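Mandelate racemase/muconate lactonizing enzyme (Jannaschia sp., PDB 4J3Z) probably catalyses an isomerase reaction of the enolase superfamily, in which a carboxylate substrate loses a proton to form a metal-stabilised enolate intermediate. Local coordinates at residues G18-L26 with H310-W318. Numbering follows the deposited sequence.
Sequences GWGGRYWLL and HLYAGPVEW
The indole of W24 lies flat against the backbone of A313 and G314, joining the N-terminal capping domain of an enolase-superfamily fold to its barrel domain. W24 stands at the start of strand 24-31 in the antiparallel sheet of the cap; A313 and G314 end the loop that runs from strand 306-307 of the barrel to helix 315-327. The bump on the barrel side is the G314 methylene: its CA sits 3.6 Å from the centroid of the W24 six-membered ring, 15° off the ring normal, a CH-pi contact over the face. Having no side chain, G314 lets the ring come this close. A313 lies over the same face, nearer the rim, with its C 3.3 Å from W24 NE1. P315 crosses the indole at about a right angle, its CD 3.8 Å from W24 CZ3.

A second CH-pi contact reverses the roles. Here Y312 of the barrel domain supplies the flat surface. Its CB does not itself point at the cap, but CG anti to the backbone N (chi1 -168°) carries the ring over to the G18-G21 turn, whose G20-G21 end lies across the face; G20 CA is 4.3 Å from the ring centroid. That turn is closed by a backbone bond from G21 N to G18 O. At the far end the fit is looser, L26 CD1 meeting V316 CG2 at 4.4 Å.

No hydrogen bond links the two segments directly. E40 of the neighbouring strand 36-41 does connect the domains, taking bonds from G314 N, at the N-cap position, and E317 N. Between the two rings, G20 O accepts a weak, bent bond from W24 NE1 (146° at the hydrogen) and faces A313 CA in a CA-H...O contact of 3.5 Å.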
loop_
_atom_site.group_PDB
_atom_site.type_symbol
_atom_site.label_atom_id
_atom_site.label_comp_id
_atom_site.label_asym_id
_atom_site.label_seq_id
_atom_site.Cartn_x
_atom_site.Cartn_y
_atom_site.Cartn_z
ATOM N N GLY D 18 -18.764 -44.699 -3.869
ATOM C CA GLY D 18 -19.082 -43.448 -3.196
ATOM C C GLY D 18 -18.454 -42.205 -3.814
ATOM O O GLY D 18 -18.147 -41.232 -3.096
ATOM N N TRP D 19 -18.249 -42.236 -5.136
ATOM C CA TRP D 19 -17.872 -41.035 -5.874
ATOM C C TRP D 19 -19.063 -40.082 -5.794
ATOM O O TRP D 19 -20.128 -40.348 -6.368
ATOM C CB TRP D 19 -17.537 -41.329 -7.347
ATOM C CG TRP D 19 -16.556 -42.463 -7.642
ATOM C CD1 TRP D 19 -16.610 -43.314 -8.704
ATOM C CD2 TRP D 19 -15.392 -42.849 -6.881
ATOM N NE1 TRP D 19 -15.565 -44.205 -8.659
ATOM C CE2 TRP D 19 -14.805 -43.947 -7.549
ATOM C CE3 TRP D 19 -14.798 -42.382 -5.701
ATOM C CZ2 TRP D 19 -13.649 -44.582 -7.081
ATOM C CZ3 TRP D 19 -13.649 -43.017 -5.232
ATOM C CH2 TRP D 19 -13.087 -44.106 -5.924
ATOM N N GLY D 20 -18.884 -38.988 -5.063
ATOM C CA GLY D 20 -19.972 -38.057 -4.798
ATOM C C GLY D 20 -20.140 -37.752 -3.322
ATOM O O GLY D 20 -20.626 -36.680 -2.963
ATOM N N GLY D 21 -19.748 -38.698 -2.473
ATOM C CA GLY D 21 -19.772 -38.533 -1.026
ATOM C C GLY D 21 -20.487 -39.660 -0.310
ATOM O O GLY D 21 -21.055 -40.547 -0.954
ATOM N N ARG D 22 -20.441 -39.631 1.022
ATOM C CA ARG D 22 -21.207 -40.549 1.869
ATOM C C ARG D 22 -22.718 -40.431 1.651
ATOM O O ARG D 22 -23.424 -41.448 1.596
ATOM C CB ARG D 22 -20.899 -40.309 3.347
ATOM C CG ARG D 22 -19.782 -41.163 3.930
ATOM C CD ARG D 22 -20.042 -41.403 5.412
ATOM N NE ARG D 22 -18.935 -42.072 6.090
ATOM C CZ ARG D 22 -17.960 -41.450 6.750
ATOM N NH1 ARG D 22 -17.938 -40.128 6.832
ATOM N NH2 ARG D 22 -17.002 -42.156 7.340
ATOM N N TYR D 23 -23.209 -39.195 1.546
ATOM C CA TYR D 23 -24.631 -38.928 1.314
ATOM C C TYR D 23 -24.855 -37.632 0.546
ATOM O O TYR D 23 -24.056 -36.694 0.658
ATOM C CB TYR D 23 -25.403 -38.880 2.634
ATOM C CG TYR D 23 -24.896 -37.856 3.628
ATOM C CD1 TYR D 23 -25.194 -36.498 3.481
ATOM C CD2 TYR D 23 -24.128 -38.246 4.722
ATOM C CE1 TYR D 23 -24.737 -35.561 4.386
ATOM C CE2 TYR D 23 -23.673 -37.316 5.639
ATOM C CZ TYR D 23 -23.977 -35.976 5.463
ATOM O OH TYR D 23 -23.524 -35.045 6.368
ATOM N N TRP D 24 -25.936 -37.587 -0.234
ATOM C CA TRP D 24 -26.386 -36.340 -0.850
ATOM C C TRP D 24 -27.666 -35.872 -0.181
ATOM O O TRP D 24 -28.465 -36.693 0.264
ATOM C CB TRP D 24 -26.632 -36.513 -2.346
ATOM C CG TRP D 24 -25.452 -37.007 -3.129
ATOM C CD1 TRP D 24 -24.130 -36.748 -2.887
ATOM C CD2 TRP D 24 -25.492 -37.831 -4.297
ATOM N NE1 TRP D 24 -23.346 -37.365 -3.835
ATOM C CE2 TRP D 24 -24.158 -38.031 -4.714
ATOM C CE3 TRP D 24 -26.525 -38.431 -5.028
ATOM C CZ2 TRP D 24 -23.830 -38.804 -5.827
ATOM C CZ3 TRP D 24 -26.196 -39.194 -6.147
ATOM C CH2 TRP D 24 -24.856 -39.381 -6.524
ATOM N N LEU D 25 -27.851 -34.551 -0.115
ATOM C CA LEU D 25 -29.027 -33.960 0.506
ATOM C C LEU D 25 -29.879 -33.233 -0.521
ATOM O O LEU D 25 -29.578 -32.096 -0.916
ATOM C CB LEU D 25 -28.614 -32.988 1.618
ATOM C CG LEU D 25 -28.367 -33.532 3.019
ATOM C CD1 LEU D 25 -27.237 -32.757 3.695
ATOM C CD2 LEU D 25 -29.646 -33.460 3.834
ATOM N N LEU D 26 -30.961 -33.884 -0.938
ATOM C CA LEU D 26 -31.825 -33.329 -1.983
ATOM C C LEU D 26 -33.137 -32.808 -1.415
ATOM O O LEU D 26 -33.715 -33.425 -0.521
ATOM C CB LEU D 26 -32.109 -34.375 -3.058
ATOM C CG LEU D 26 -30.973 -35.212 -3.647
ATOM C CD1 LEU D 26 -31.496 -35.983 -4.851
ATOM C CD2 LEU D 26 -29.767 -34.361 -4.038
ATOM N N HIS D 310 -17.743 -26.159 -8.657
ATOM C CA HIS D 310 -17.359 -27.362 -7.930
ATOM C C HIS D 310 -18.439 -28.441 -7.978
ATOM O O HIS D 310 -19.626 -28.129 -8.082
ATOM C CB HIS D 310 -17.091 -26.962 -6.478
ATOM C CG HIS D 310 -16.824 -28.112 -5.560
ATOM N ND1 HIS D 310 -17.819 -28.726 -4.830
ATOM C CD2 HIS D 310 -15.672 -28.744 -5.238
ATOM C CE1 HIS D 310 -17.292 -29.693 -4.102
ATOM N NE2 HIS D 310 -15.990 -29.720 -4.326
ATOM N N LEU D 311 -18.027 -29.711 -7.917
ATOM C CA LEU D 311 -18.969 -30.827 -7.743
ATOM C C LEU D 311 -18.369 -32.029 -7.018
ATOM O O LEU D 311 -17.586 -32.804 -7.595
ATOM C CB LEU D 311 -19.603 -31.271 -9.068
ATOM C CG LEU D 311 -20.608 -32.435 -8.904
ATOM C CD1 LEU D 311 -21.900 -31.996 -8.206
ATOM C CD2 LEU D 311 -20.905 -33.122 -10.228
ATOM N N TYR D 312 -18.731 -32.163 -5.746
ATOM C CA TYR D 312 -18.561 -33.409 -5.018
ATOM C C TYR D 312 -19.881 -33.745 -4.334
ATOM O O TYR D 312 -19.962 -33.850 -3.109
ATOM C CB TYR D 312 -17.415 -33.346 -4.018
ATOM C CG TYR D 312 -17.044 -34.713 -3.477
ATOM C CD1 TYR D 312 -16.530 -35.699 -4.319
ATOM C CD2 TYR D 312 -17.211 -35.020 -2.124
ATOM C CE1 TYR D 312 -16.198 -36.952 -3.834
ATOM C CE2 TYR D 312 -16.878 -36.271 -1.628
ATOM C CZ TYR D 312 -16.374 -37.232 -2.489
ATOM O OH TYR D 312 -16.041 -38.476 -2.006
ATOM N N ALA D 313 -20.910 -33.908 -5.159
ATOM C CA ALA D 313 -22.275 -34.097 -4.698
ATOM C C ALA D 313 -23.093 -34.742 -5.818
ATOM O O ALA D 313 -22.529 -35.377 -6.718
ATOM C CB ALA D 313 -22.876 -32.758 -4.272
ATOM N N GLY D 314 -24.409 -34.572 -5.775
ATOM C CA GLY D 314 -25.303 -35.272 -6.700
ATOM C C GLY D 314 -25.636 -34.612 -8.028
ATOM O O GLY D 314 -25.061 -33.584 -8.388
ATOM N N PRO D 315 -26.591 -35.202 -8.766
ATOM C CA PRO D 315 -26.921 -34.746 -10.108
ATOM C C PRO D 315 -27.793 -33.475 -10.146
ATOM O O PRO D 315 -27.973 -32.884 -11.220
ATOM C CB PRO D 315 -27.671 -35.937 -10.696
ATOM C CG PRO D 315 -28.312 -36.599 -9.530
ATOM C CD PRO D 315 -27.421 -36.352 -8.348
ATOM N N VAL D 316 -28.319 -33.057 -8.996
ATOM C CA VAL D 316 -29.072 -31.808 -8.936
ATOM C C VAL D 316 -28.133 -30.600 -8.903
ATOM O O VAL D 316 -28.245 -29.711 -9.756
ATOM C CB VAL D 316 -30.124 -31.774 -7.802
ATOM C CG1 VAL D 316 -30.865 -30.450 -7.818
ATOM C CG2 VAL D 316 -31.128 -32.910 -7.969
ATOM N N GLU D 317 -27.199 -30.569 -7.951
ATOM C CA GLU D 317 -26.153 -29.535 -7.940
ATOM C C GLU D 317 -25.350 -29.517 -9.253
ATOM O O GLU D 317 -24.910 -28.450 -9.696
ATOM C CB GLU D 317 -25.210 -29.700 -6.743
ATOM C CG GLU D 317 -24.206 -28.564 -6.554
ATOM C CD GLU D 317 -23.234 -28.812 -5.408
ATOM O OE1 GLU D 317 -22.385 -29.717 -5.531
ATOM O OE2 GLU D 317 -23.307 -28.095 -4.377
ATOM N N TRP D 318 -25.157 -30.696 -9.853
ATOM C CA TRP D 318 -24.507 -30.831 -11.161
ATOM C C TRP D 318 -25.273 -30.087 -12.242
ATOM O O TRP D 318 -24.698 -29.261 -12.954
ATOM C CB TRP D 318 -24.337 -32.308 -11.539
ATOM C CG TRP D 318 -24.148 -32.593 -13.033
ATOM C CD1 TRP D 318 -25.005 -33.276 -13.851
ATOM C CD2 TRP D 318 -23.039 -32.201 -13.857
ATOM N NE1 TRP D 318 -24.501 -33.333 -15.128
ATOM C CE2 TRP D 318 -23.294 -32.686 -15.159
ATOM C CE3 TRP D 318 -21.859 -31.485 -13.622
ATOM C CZ2 TRP D 318 -22.413 -32.484 -16.219
ATOM C CZ3 TRP D 318 -20.979 -31.286 -14.678
ATOM C CH2 TRP D 318 -21.264 -31.783 -15.961
#